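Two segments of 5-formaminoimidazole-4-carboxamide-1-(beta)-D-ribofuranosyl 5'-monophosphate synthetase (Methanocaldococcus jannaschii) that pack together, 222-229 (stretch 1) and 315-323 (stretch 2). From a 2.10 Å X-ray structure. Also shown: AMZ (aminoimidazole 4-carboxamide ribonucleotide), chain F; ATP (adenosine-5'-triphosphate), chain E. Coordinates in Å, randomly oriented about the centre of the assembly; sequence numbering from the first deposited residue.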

# COMPACT_ATOMS: atom_id res chain seq x y z
N LEU A 222 5.22 15.40 17.14
CA LEU A 222 3.90 15.05 17.65
C LEU A 222 3.35 13.81 16.96
O LEU A 222 3.15 13.78 15.73
N LEU A 223 3.07 12.78 17.76
CA LEU A 223 2.65 11.48 17.25
C LEU A 223 1.15 11.24 17.34
O LEU A 223 0.57 10.57 16.49
N GLY A 224 0.52 11.78 18.38
CA GLY A 224 -0.92 11.59 18.56
C GLY A 224 -1.45 12.04 19.91
O GLY A 224 -0.71 12.58 20.74
N MET A 225 -2.75 11.80 20.12
CA MET A 225 -3.43 12.27 21.33
C MET A 225 -4.60 11.36 21.64
O MET A 225 -5.27 10.86 20.73
N ASP A 226 -4.87 11.19 22.93
CA ASP A 226 -6.07 10.49 23.39
C ASP A 226 -6.69 11.24 24.56
O ASP A 226 -6.06 12.10 25.18
N LYS A 227 -7.95 10.91 24.85
CA LYS A 227 -8.55 11.32 26.10
C LYS A 227 -8.84 10.07 26.91
O LYS A 227 -9.18 9.02 26.35
N ARG A 228 -8.67 10.16 28.22
CA ARG A 228 -8.81 9.00 29.09
C ARG A 228 -10.26 8.56 29.19
O ARG A 228 -11.17 9.38 29.07
N TYR A 229 -10.44 7.26 29.42
CA TYR A 229 -11.76 6.67 29.64
C TYR A 229 -11.62 5.97 30.98
O TYR A 229 -11.02 4.89 31.07
N VAL A 315 6.93 5.72 27.23
CA VAL A 315 5.70 5.59 26.46
C VAL A 315 4.48 5.53 27.39
O VAL A 315 4.48 4.77 28.35
N ASP A 316 3.48 6.36 27.09
CA ASP A 316 2.22 6.38 27.84
C ASP A 316 1.19 5.42 27.25
O ASP A 316 1.14 5.21 26.03
N GLY A 317 0.36 4.84 28.11
CA GLY A 317 -0.63 3.84 27.69
C GLY A 317 -1.59 4.29 26.61
O GLY A 317 -2.15 3.47 25.89
N GLY A 318 -1.81 5.60 26.51
CA GLY A 318 -2.76 6.14 25.56
C GLY A 318 -2.37 6.03 24.09
O GLY A 318 -3.20 6.27 23.21
N THR A 319 -1.10 5.67 23.84
CA THR A 319 -0.63 5.44 22.48
C THR A 319 -1.35 4.25 21.86
O THR A 319 -1.33 4.07 20.64
N ASN A 320 -1.99 3.45 22.70
CA ASN A 320 -2.78 2.33 22.21
C ASN A 320 -3.95 2.78 21.33
O ASN A 320 -4.43 2.02 20.50
N SER A 321 -4.41 4.02 21.50
CA SER A 321 -5.52 4.52 20.71
C SER A 321 -5.18 4.65 19.21
O SER A 321 -6.08 4.63 18.37
N PHE A 322 -3.89 4.81 18.89
CA PHE A 322 -3.45 4.83 17.48
C PHE A 322 -2.45 3.73 17.10
O PHE A 322 -1.39 4.00 16.53
N MET A 323 -2.79 2.48 17.40
CA MET A 323 -1.92 1.36 17.01
C MET A 323 -1.92 1.16 15.48
O MET A 323 -0.99 0.60 14.93

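The most unusual feature of this contact is that its one charged cluster gathers around a single arginine with bound ligands on it. The CA-to-CB bond of Arg 228 points sideways to the other stretch, but with chi1 and chi2 both m its end comes nearer and meets Asp 316. The pairing is bidentate: Arg 228 NH1 donates to Asp 316 OD2 at 2.9 Å and Arg 228 NH2 to Asp 316 OD1 at 2.8 Å, both nearly straight, a salt bridge that suits the flat, two-pronged shapes of guanidinium and carboxylate. Asp 316, its chi1 t, points toward the strand to receive it.

Asp 226 points toward the other stretch with chi1 p, and Arg 228 NH1 also forms a salt bridge with Asp 226 OD2, at 3.2 Å, within the strand. Arg 228, salt-bridged to both acids, helps offset the repulsion between like charges whose nearest oxygens, Asp 226 OD1 and Asp 316 OD2, are 4.5 Å apart. AMZ N2 sits over one face of the guanidinium, 3.2 Å from Arg 228 NH1, while at its edge ATP O2G accepts weak hydrogen bonds from Arg 228 NE (3.5 Å) and Arg 228 NH2 (3.4 Å).

Gly 318 N donates to Asp 316 OD2 at 2.7 Å, fixing the carboxylate from its own side, and Gly 318 CA approaches Asp 226 OD1 to 3.4 Å. A CB on Gly 318 would fall 2.1 Å from Asp 226 OD1 and 2.9 Å from Arg 228 NH1. At Gly 317 a CB would instead strike the ligand, 2.3 Å from AMZ C3A. Thr 319 points away, and Thr 319 OG1 donates to Asp 316 O at 2.8 Å.

Ser 321 points toward the strand with chi1 p. Ser 321 OG donates to Gly 318 O at 2.8 Å and lies 3.5 Å from Asp 226 CB. A water bridges the stretches, its O donating to Met 225 O at 3.1 Å and to Ser 321 OG at 3.0 Å; the small hydroxyl can thus serve as both donor and acceptor. The CA-to-CB bond of Met 225 points away, and its contacts with Ser 321 and Phe 322 come from its backbone O and N.

The far end is apolar. Phe 322, chi1 p, buries more area in the contact than any other residue here. Gly 224 CA lies over one face of the Phe 322 ring, a CH-pi contact 4.3 Å from the centroid; a CB on Gly 224 would come within 2.8 Å of Phe 322 CE1, so the bare glycine lets the ring approach closely. Leu 223, chi1 between wells at -94° and chi2 m, points inward too, Leu 223 CB 4.2 Å from Phe 322 CE2.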

# COMPACT_ATOMS: atom_id res chain seq x y z
CB LEU A 222 2.93 16.23 17.49
CG LEU A 222 1.46 15.93 17.77
CD1 LEU A 222 1.22 15.64 19.24
CD2 LEU A 222 0.62 17.11 17.30
CB LEU A 223 3.42 10.34 17.95
CG LEU A 223 4.68 9.82 17.25
CD1 LEU A 223 4.32 9.16 15.94
CD2 LEU A 223 5.71 10.93 17.00
CB MET A 225 -3.98 13.68 21.13
CG MET A 225 -2.98 14.73 20.70
SD MET A 225 -3.82 16.33 20.54
CE MET A 225 -2.46 17.38 20.00
CB ASP A 226 -5.73 9.06 23.83
CG ASP A 226 -4.92 9.02 25.13
OD1 ASP A 226 -3.72 9.37 25.08
OD2 ASP A 226 -5.47 8.62 26.19
CB LYS A 227 -9.81 12.17 25.88
CG LYS A 227 -11.02 11.42 25.39
CD LYS A 227 -12.27 12.26 25.57
CE LYS A 227 -13.52 11.43 25.40
NZ LYS A 227 -14.72 12.10 25.94
CB ARG A 228 -8.30 9.31 30.50
CG ARG A 228 -6.88 9.80 30.57
CD ARG A 228 -5.93 8.79 29.96
NE ARG A 228 -4.63 8.82 30.60
CZ ARG A 228 -3.48 8.56 29.99
NH1 ARG A 228 -3.47 8.24 28.70
NH2 ARG A 228 -2.34 8.61 30.66
CB TYR A 229 -12.07 5.68 28.52
CG TYR A 229 -13.53 5.36 28.33
CD1 TYR A 229 -14.50 6.33 28.53
CD2 TYR A 229 -13.94 4.11 27.90
CE1 TYR A 229 -15.82 6.06 28.34
CE2 TYR A 229 -15.28 3.83 27.69
CZ TYR A 229 -16.21 4.82 27.93
OH TYR A 229 -17.55 4.57 27.75
CB VAL A 315 5.75 4.37 25.50
CG1 VAL A 315 5.79 3.05 26.28
CG2 VAL A 315 4.58 4.41 24.52
CB ASP A 316 1.66 7.81 27.87
CG ASP A 316 0.30 7.89 28.57
OD1 ASP A 316 0.28 8.22 29.78
OD2 ASP A 316 -0.73 7.61 27.93
CB THR A 319 0.90 5.19 22.41
OG1 THR A 319 1.26 4.21 23.38
CG2 THR A 319 1.68 6.47 22.69
CB ASN A 320 -3.25 1.44 23.36
CG ASN A 320 -2.10 0.78 24.09
OD1 ASN A 320 -1.04 0.53 23.51
ND2 ASN A 320 -2.29 0.49 25.38
CB SER A 321 -6.05 5.86 21.26
OG SER A 321 -5.03 6.85 21.23
CB PHE A 322 -2.97 6.23 17.05
CG PHE A 322 -1.82 6.78 17.86
CD1 PHE A 322 -2.00 7.22 19.16
CD2 PHE A 322 -0.55 6.88 17.30
CE1 PHE A 322 -0.95 7.74 19.90
CE2 PHE A 322 0.51 7.38 18.04
CZ PHE A 322 0.30 7.82 19.34
CB MET A 323 -2.32 0.06 17.73
CG MET A 323 -2.08 0.10 19.24
SD MET A 323 -2.12 -1.51 20.06
CE MET A 323 -3.84 -1.97 19.89
O5 AMZ F . -4.49 3.04 28.68
C6 AMZ F . -3.89 3.81 29.44
N2 AMZ F . -3.95 5.13 29.38
C3A AMZ F . -3.02 3.25 30.55
C7A AMZ F . -2.38 3.97 31.55
N3 AMZ F . -2.40 5.30 31.73
N1 AMZ F . -2.75 1.97 30.74
C5 AMZ F . -1.96 1.88 31.82
N AMZ F . -1.74 3.11 32.31
C1 AMZ F . -0.91 3.44 33.50
C2 AMZ F . -1.70 3.40 34.81
C3 AMZ F . -1.32 2.06 35.41
O2 AMZ F . -1.24 2.18 36.83
O1 AMZ F . -1.22 4.46 35.64
O AMZ F . 0.07 2.39 33.55
C AMZ F . 0.09 1.84 34.87
C4 AMZ F . 0.43 0.34 34.72
O3 AMZ F . -0.53 -0.29 33.88
P AMZ F . -1.10 -1.71 34.28
OP1 AMZ F . -0.10 -2.81 34.27
O4 AMZ F . -1.75 -1.57 35.75
OP2 AMZ F . -2.33 -2.03 33.27
PG ATP E . -3.12 7.31 34.88
O1G ATP E . -1.81 6.60 34.66
O2G ATP E . -3.43 8.39 33.86
O3G ATP E . -4.28 6.37 35.15
PB ATP E . -1.99 9.40 36.45
O1B ATP E . -1.19 9.61 35.18
O2B ATP E . -1.25 9.30 37.76
O3B ATP E . -2.92 8.09 36.29
PA ATP E . -3.75 11.19 37.85
O1A ATP E . -3.04 12.44 38.29
O2A ATP E . -4.01 10.04 38.79
O3A ATP E . -3.03 10.64 36.51
O5' ATP E . -5.17 11.65 37.27
C5' ATP E . -6.21 10.70 37.12
C4' ATP E . -7.42 11.41 36.54
O4' ATP E . -7.93 12.37 37.47
C3' ATP E . -7.07 12.21 35.29
O3' ATP E . -7.14 11.41 34.11
C2' ATP E . -8.12 13.31 35.30
O2' ATP E . -9.32 12.85 34.68
C1' ATP E . -8.39 13.54 36.78
N9 ATP E . -7.56 14.68 37.21
C8 ATP E . -6.28 14.58 37.64
N7 ATP E . -5.78 15.81 37.95
C5 ATP E . -6.76 16.71 37.75
C6 ATP E . -6.90 18.17 37.90
N6 ATP E . -5.88 18.94 38.34
N1 ATP E . -8.09 18.71 37.56
C2 ATP E . -9.12 17.96 37.12
N3 ATP E . -9.06 16.63 36.97
C4 ATP E . -7.93 15.96 37.25
O HOH W 1 -5.39 8.49 18.79